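Local coordinates for protein particle-associated glycoside hydrolase (Acinetobacter phage Fri1, PDB 6C72) that probably degrades the capsular polysaccharide of its Acinetobacter baumannii host as a trimeric, zinc-binding tailspike depolymerase during virus entry, at residues N487-F493 and S591-W595; A524-V530 and Y554-Y558. All coordinates share one frame; numbering follows the deposited sequence.

Interaction 1. Residues N487-F493 and S591-W595; sequences NTEIRNF and SKVTW
Strand residues 487-493 and segment 591-595 run in nearly the same direction, 12° apart, and diverge from 6.2 Å between the CA atoms of Asn-487 and Ser-591 to 8.8 Å between those of Arg-491 and Trp-595. The widening gap is filled largely by the Trp-595 indole. Arg-491 covers one of its faces twice over: CG sits almost exactly on the normal of the six-membered ring, 3.3 Å from its centroid, while the guanidinium lies flat over the five-membered ring with CZ 4.2 Å from that centroid, a cation-pi stack with planes 20° apart. A bend at chi2 (-67°) folds the arginine over the indole, and the bond from NH1 to the backbone O of Ile-490, 2.6 Å, helps hold the head in that turn. Val-593 CG2 packs on the opposite indole face, and Trp-595 CZ3 meets the Phe-493 ring at its edge, 3.7 Å from Phe-493 CE2.

Glu-489 occupies the rim of the indole. Its OE1 accepts the N-H of Trp-595 NE1 at 3.0 Å, from above the carboxylate plane, and two waters donate to the same oxygen, one continuing to the N of Val-593 and the other to its O. OE2 forms a salt bridge with Lys-592 NZ at 2.8 Å, the lysine chain crossing the glutamate at about a right angle. The three bonds donated to OE1 and the lysine ammonium beside OE2 would probably favour the ionised carboxylate. At the closer end, a water accepts from Asn-487 ND2 and donates weakly to Ser-591 O, whereas Ser-591 OG turns to Pro-588 O. Pro-480 of the second subunit packs on Arg-491. Joining the six-stranded antiparallel sheet to the short last strand of the four-stranded one, the arrangement is that of a beta-sandwich, the C-terminal domain of this tailspike.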
loop_
_atom_site.group_PDB
_atom_site.type_symbol
_atom_site.label_atom_id
_atom_site.label_comp_id
_atom_site.label_asym_id
_atom_site.label_seq_id
_atom_site.Cartn_x
_atom_site.Cartn_y
_atom_site.Cartn_z
ATOM N N ASN A 487 -23.673 13.274 38.063
ATOM C CA ASN A 487 -22.946 14.171 37.176
ATOM C C ASN A 487 -22.447 15.361 37.962
ATOM O O ASN A 487 -23.170 15.928 38.788
ATOM C CB ASN A 487 -23.793 14.668 36.008
ATOM C CG ASN A 487 -23.996 13.607 34.961
ATOM O OD1 ASN A 487 -23.162 13.443 34.069
ATOM N ND2 ASN A 487 -25.102 12.865 35.062
ATOM N N THR A 488 -21.218 15.759 37.676
ATOM C CA THR A 488 -20.604 16.870 38.374
ATOM C C THR A 488 -20.028 17.853 37.358
ATOM O O THR A 488 -19.418 17.445 36.365
ATOM C CB THR A 488 -19.545 16.341 39.368
ATOM O OG1 THR A 488 -18.864 17.431 39.992
ATOM C CG2 THR A 488 -18.530 15.470 38.677
ATOM N N GLU A 489 -20.299 19.141 37.572
ATOM C CA GLU A 489 -19.725 20.238 36.802
ATOM C C GLU A 489 -19.173 21.287 37.764
ATOM O O GLU A 489 -19.519 21.317 38.949
ATOM C CB GLU A 489 -20.749 20.888 35.853
ATOM C CG GLU A 489 -21.138 20.043 34.656
ATOM C CD GLU A 489 -22.193 20.708 33.788
ATOM O OE1 GLU A 489 -23.115 21.347 34.339
ATOM O OE2 GLU A 489 -22.105 20.591 32.545
ATOM N N ILE A 490 -18.347 22.185 37.230
ATOM C CA ILE A 490 -17.615 23.130 38.067
ATOM C C ILE A 490 -17.413 24.432 37.300
ATOM O O ILE A 490 -17.126 24.433 36.094
ATOM C CB ILE A 490 -16.284 22.500 38.533
ATOM C CG1 ILE A 490 -15.686 23.266 39.713
ATOM C CG2 ILE A 490 -15.301 22.355 37.366
ATOM C CD1 ILE A 490 -14.495 22.534 40.373
ATOM N N ARG A 491 -17.571 25.550 38.006
ATOM C CA ARG A 491 -17.483 26.867 37.386
ATOM C C ARG A 491 -16.699 27.789 38.301
ATOM O O ARG A 491 -16.655 27.590 39.516
ATOM C CB ARG A 491 -18.872 27.470 37.115
ATOM C CG ARG A 491 -19.689 26.711 36.102
ATOM C CD ARG A 491 -19.049 26.825 34.728
ATOM N NE ARG A 491 -19.797 26.132 33.680
ATOM C CZ ARG A 491 -19.648 24.836 33.396
ATOM N NH1 ARG A 491 -18.780 24.104 34.086
ATOM N NH2 ARG A 491 -20.357 24.276 32.418
ATOM N N ASN A 492 -16.088 28.802 37.697
ATOM C CA ASN A 492 -15.409 29.875 38.405
ATOM C C ASN A 492 -16.372 31.047 38.516
ATOM O O ASN A 492 -17.027 31.408 37.532
ATOM C CB ASN A 492 -14.134 30.265 37.650
ATOM C CG ASN A 492 -13.382 31.433 38.286
ATOM O OD1 ASN A 492 -13.956 32.499 38.534
ATOM N ND2 ASN A 492 -12.088 31.253 38.517
ATOM N N PHE A 493 -16.471 31.634 39.710
ATOM C CA PHE A 493 -17.355 32.776 39.924
ATOM C C PHE A 493 -16.589 33.918 40.556
ATOM O O PHE A 493 -15.908 33.738 41.570
ATOM C CB PHE A 493 -18.557 32.428 40.795
ATOM C CG PHE A 493 -19.606 31.690 40.059
ATOM C CD1 PHE A 493 -20.481 32.359 39.234
ATOM C CD2 PHE A 493 -19.685 30.314 40.154
ATOM C CE1 PHE A 493 -21.428 31.663 38.519
ATOM C CE2 PHE A 493 -20.630 29.613 39.451
ATOM C CZ PHE A 493 -21.499 30.269 38.634
ATOM N N SER A 591 -30.172 15.618 35.225
ATOM C CA SER A 591 -28.829 15.339 35.706
ATOM C C SER A 591 -27.918 16.561 35.715
ATOM O O SER A 591 -26.787 16.463 36.209
ATOM C CB SER A 591 -28.198 14.234 34.856
ATOM O OG SER A 591 -27.992 14.687 33.531
ATOM N N LYS A 592 -28.376 17.708 35.218
ATOM C CA LYS A 592 -27.503 18.864 35.087
ATOM C C LYS A 592 -28.218 20.127 35.541
ATOM O O LYS A 592 -29.399 20.327 35.243
ATOM C CB LYS A 592 -27.015 19.042 33.639
ATOM C CG LYS A 592 -25.840 18.153 33.238
ATOM C CD LYS A 592 -25.806 17.912 31.732
ATOM C CE LYS A 592 -25.647 19.235 30.928
ATOM N NZ LYS A 592 -24.315 19.957 31.016
ATOM N N VAL A 593 -27.477 20.993 36.236
ATOM C CA VAL A 593 -28.011 22.285 36.642
ATOM C C VAL A 593 -28.043 23.215 35.436
ATOM O O VAL A 593 -27.397 22.973 34.411
ATOM C CB VAL A 593 -27.177 22.910 37.769
ATOM C CG1 VAL A 593 -26.954 21.924 38.873
ATOM C CG2 VAL A 593 -25.857 23.433 37.211
ATOM N N THR A 594 -28.803 24.300 35.567
ATOM C CA THR A 594 -28.789 25.376 34.586
ATOM C C THR A 594 -27.901 26.478 35.138
ATOM O O THR A 594 -28.216 27.071 36.173
ATOM C CB THR A 594 -30.188 25.909 34.295
ATOM O OG1 THR A 594 -31.023 24.842 33.829
ATOM C CG2 THR A 594 -30.098 26.991 33.231
ATOM N N TRP A 595 -26.782 26.727 34.468
ATOM C CA TRP A 595 -25.894 27.812 34.850
ATOM C C TRP A 595 -26.445 29.135 34.346
ATOM O O TRP A 595 -26.902 29.235 33.204
ATOM C CB TRP A 595 -24.495 27.582 34.281
ATOM C CG TRP A 595 -23.831 26.359 34.834
ATOM C CD1 TRP A 595 -23.662 25.167 34.199
ATOM C CD2 TRP A 595 -23.254 26.207 36.139
ATOM N NE1 TRP A 595 -23.008 24.281 35.020
ATOM C CE2 TRP A 595 -22.745 24.891 36.217
ATOM C CE3 TRP A 595 -23.112 27.056 37.240
ATOM C CZ2 TRP A 595 -22.101 24.401 37.352
ATOM C CZ3 TRP A 595 -22.483 26.568 38.369
ATOM C CH2 TRP A 595 -21.981 25.248 38.418
HETATM O O HOH W 1 -24.270 17.955 36.947
HETATM O O HOH W 2 -26.930 13.328 37.582
HETATM O O HOH W 3 -24.743 20.497 36.241
HETATM O O HOH W 4 -25.253 22.126 32.878
#

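Interaction 2. Residues A524-V530 and Y554-Y558; sequences AGSKAYV and YGVKY
Val-530 and Val-556 form the apolar centre, their side chains meeting at an oblique angle with CG2 of Val-530 3.9 Å from CG1 of Val-556. The same Val-556 methyl also reaches Ala-528 CB at 4.2 Å, and thus bridges two inward-facing positions of the opposite strand. The other branch of Val-530, CG1, approaches CE2 of Tyr-558 at 3.9 Å, so its two methyls are shared between successive inward residues of 556-558. Phe-577 packs against Ala-528 and Val-556, while Tyr-558 OH bonds to Glu-547.

These are the facing layers of a beta-sandwich: strand 528-530 belongs to the six-stranded sheet and strand 556-558 to the four-stranded one. Their axes approach to 9.0 Å at 26°, too far apart for backbone pairing and suited to side-chain packing.

Towards 524-527 and 554-555 the chains close up. Lys-527 N donates to Tyr-554 O at 3.1 Å and 161°, and Ser-526 CA adds a CA-H...O contact to that oxygen. Beyond it, the Tyr-554 ring lies with one face over Ala-524, whose CA is 4.0 Å from the ring centroid in a CH-pi contact. Lys-527 runs alongside this tyrosine, pointing the same way. Bent at chi2 (100°), it brings NZ back to Gly-525 O at 3.1 Å, and the ammonium also forms a salt bridge with Asp-537 of the second subunit. Ala-524 O is hydrogen-bonded by Ser-573 OG, and residue Ser-573 is one of the zinc ligands, with Asp-519, Thr-521 and Asn-575.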
loop_
_atom_site.group_PDB
_atom_site.type_symbol
_atom_site.label_atom_id
_atom_site.label_comp_id
_atom_site.label_asym_id
_atom_site.label_seq_id
_atom_site.Cartn_x
_atom_site.Cartn_y
_atom_site.Cartn_z
ATOM N N ALA A 524 -6.006 38.978 51.985
ATOM C CA ALA A 524 -7.414 39.360 51.980
ATOM C C ALA A 524 -8.233 38.589 50.947
ATOM O O ALA A 524 -9.317 39.040 50.557
ATOM C CB ALA A 524 -7.550 40.868 51.743
ATOM N N GLY A 525 -7.732 37.450 50.483
ATOM C CA GLY A 525 -8.490 36.667 49.538
ATOM C C GLY A 525 -9.613 35.912 50.215
ATOM O O GLY A 525 -9.736 35.865 51.438
ATOM N N SER A 526 -10.424 35.260 49.398
ATOM C CA SER A 526 -11.579 34.563 49.927
ATOM C C SER A 526 -11.168 33.336 50.730
ATOM O O SER A 526 -10.166 32.683 50.432
ATOM C CB SER A 526 -12.508 34.180 48.784
ATOM O OG SER A 526 -11.783 33.597 47.746
ATOM N N LYS A 527 -11.925 33.055 51.783
ATOM C CA LYS A 527 -11.729 31.855 52.592
ATOM C C LYS A 527 -13.099 31.282 52.900
ATOM O O LYS A 527 -13.855 31.859 53.690
ATOM C CB LYS A 527 -10.966 32.138 53.887
ATOM C CG LYS A 527 -9.464 32.281 53.736
ATOM C CD LYS A 527 -9.094 33.729 53.724
ATOM C CE LYS A 527 -7.595 33.949 53.565
ATOM N NZ LYS A 527 -7.432 35.439 53.452
ATOM N N ALA A 528 -13.401 30.132 52.310
ATOM C CA ALA A 528 -14.701 29.519 52.499
ATOM C C ALA A 528 -14.628 28.078 52.038
ATOM O O ALA A 528 -13.878 27.743 51.120
ATOM C CB ALA A 528 -15.800 30.260 51.723
ATOM N N TYR A 529 -15.379 27.228 52.729
ATOM C CA TYR A 529 -15.683 25.879 52.260
ATOM C C TYR A 529 -17.093 25.587 52.769
ATOM O O TYR A 529 -17.290 25.291 53.958
ATOM C CB TYR A 529 -14.671 24.848 52.739
ATOM C CG TYR A 529 -14.765 23.548 51.974
ATOM C CD1 TYR A 529 -15.876 22.718 52.114
ATOM C CD2 TYR A 529 -13.723 23.117 51.151
ATOM C CE1 TYR A 529 -15.978 21.520 51.419
ATOM C CE2 TYR A 529 -13.801 21.907 50.460
ATOM C CZ TYR A 529 -14.935 21.112 50.598
ATOM O OH TYR A 529 -15.033 19.913 49.917
ATOM N N VAL A 530 -18.065 25.743 51.884
ATOM C CA VAL A 530 -19.479 25.694 52.222
ATOM C C VAL A 530 -20.128 24.617 51.373
ATOM O O VAL A 530 -19.900 24.561 50.159
ATOM C CB VAL A 530 -20.148 27.061 51.989
ATOM C CG1 VAL A 530 -21.657 26.972 52.148
ATOM C CG2 VAL A 530 -19.555 28.090 52.928
ATOM N N TYR A 554 -14.191 37.363 54.795
ATOM C CA TYR A 554 -13.750 36.941 53.465
ATOM C C TYR A 554 -14.551 35.769 52.906
ATOM O O TYR A 554 -14.153 35.192 51.881
ATOM C CB TYR A 554 -12.267 36.566 53.502
ATOM C CG TYR A 554 -11.378 37.685 53.978
ATOM C CD1 TYR A 554 -11.504 38.975 53.457
ATOM C CD2 TYR A 554 -10.421 37.461 54.969
ATOM C CE1 TYR A 554 -10.690 40.008 53.892
ATOM C CE2 TYR A 554 -9.605 38.478 55.414
ATOM C CZ TYR A 554 -9.741 39.756 54.870
ATOM O OH TYR A 554 -8.924 40.773 55.319
ATOM N N GLY A 555 -15.667 35.413 53.536
ATOM C CA GLY A 555 -16.464 34.276 53.128
ATOM C C GLY A 555 -17.484 34.606 52.055
ATOM O O GLY A 555 -17.367 35.589 51.317
ATOM N N VAL A 556 -18.518 33.772 51.993
ATOM C CA VAL A 556 -19.508 33.809 50.927
ATOM C C VAL A 556 -20.893 33.843 51.555
ATOM O O VAL A 556 -21.103 33.337 52.661
ATOM C CB VAL A 556 -19.371 32.588 49.973
ATOM C CG1 VAL A 556 -19.733 31.298 50.688
ATOM C CG2 VAL A 556 -20.214 32.769 48.713
ATOM N N LYS A 557 -21.827 34.475 50.856
ATOM C CA LYS A 557 -23.234 34.508 51.232
ATOM C C LYS A 557 -24.039 33.784 50.164
ATOM O O LYS A 557 -23.711 33.853 48.976
ATOM C CB LYS A 557 -23.729 35.952 51.407
ATOM C CG LYS A 557 -23.098 36.657 52.593
ATOM C CD LYS A 557 -22.897 38.165 52.373
ATOM C CE LYS A 557 -24.187 38.980 52.386
ATOM N NZ LYS A 557 -23.918 40.467 52.591
ATOM N N TYR A 558 -25.061 33.053 50.588
ATOM C CA TYR A 558 -25.862 32.267 49.666
ATOM C C TYR A 558 -27.330 32.442 50.004
ATOM O O TYR A 558 -27.689 32.702 51.151
ATOM C CB TYR A 558 -25.471 30.784 49.709
ATOM C CG TYR A 558 -25.404 30.236 51.105
ATOM C CD1 TYR A 558 -26.530 29.704 51.715
ATOM C CD2 TYR A 558 -24.213 30.258 51.823
ATOM C CE1 TYR A 558 -26.478 29.207 52.987
ATOM C CE2 TYR A 558 -24.155 29.758 53.100
ATOM C CZ TYR A 558 -25.295 29.246 53.673
ATOM O OH TYR A 558 -25.253 28.755 54.945
#

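In the fold
Both interactions join the same two sheets of the C-terminal sandwich, with centres about 19 Å apart and nearest atoms about 7 Å apart. Interaction 2 is the more buried, with seven of ten touching residues buried and none exposed; interaction 1 has five of nine buried and one exposed. The chemistry follows: valines and alanine fill the middle of 524-530 with 554-558, whereas 487-493 with 591-595 relies on a tryptophan with an arginine on one face and a glutamate at its edge, and on bridging waters. Direct backbone bonding joins the two segments in interaction 2 alone. Each also reaches the second subunit: 487-493 through packing on Arg-491 and a hydrogen bond from Asn-492, 524-530 through, among others, a salt bridge from Lys-527.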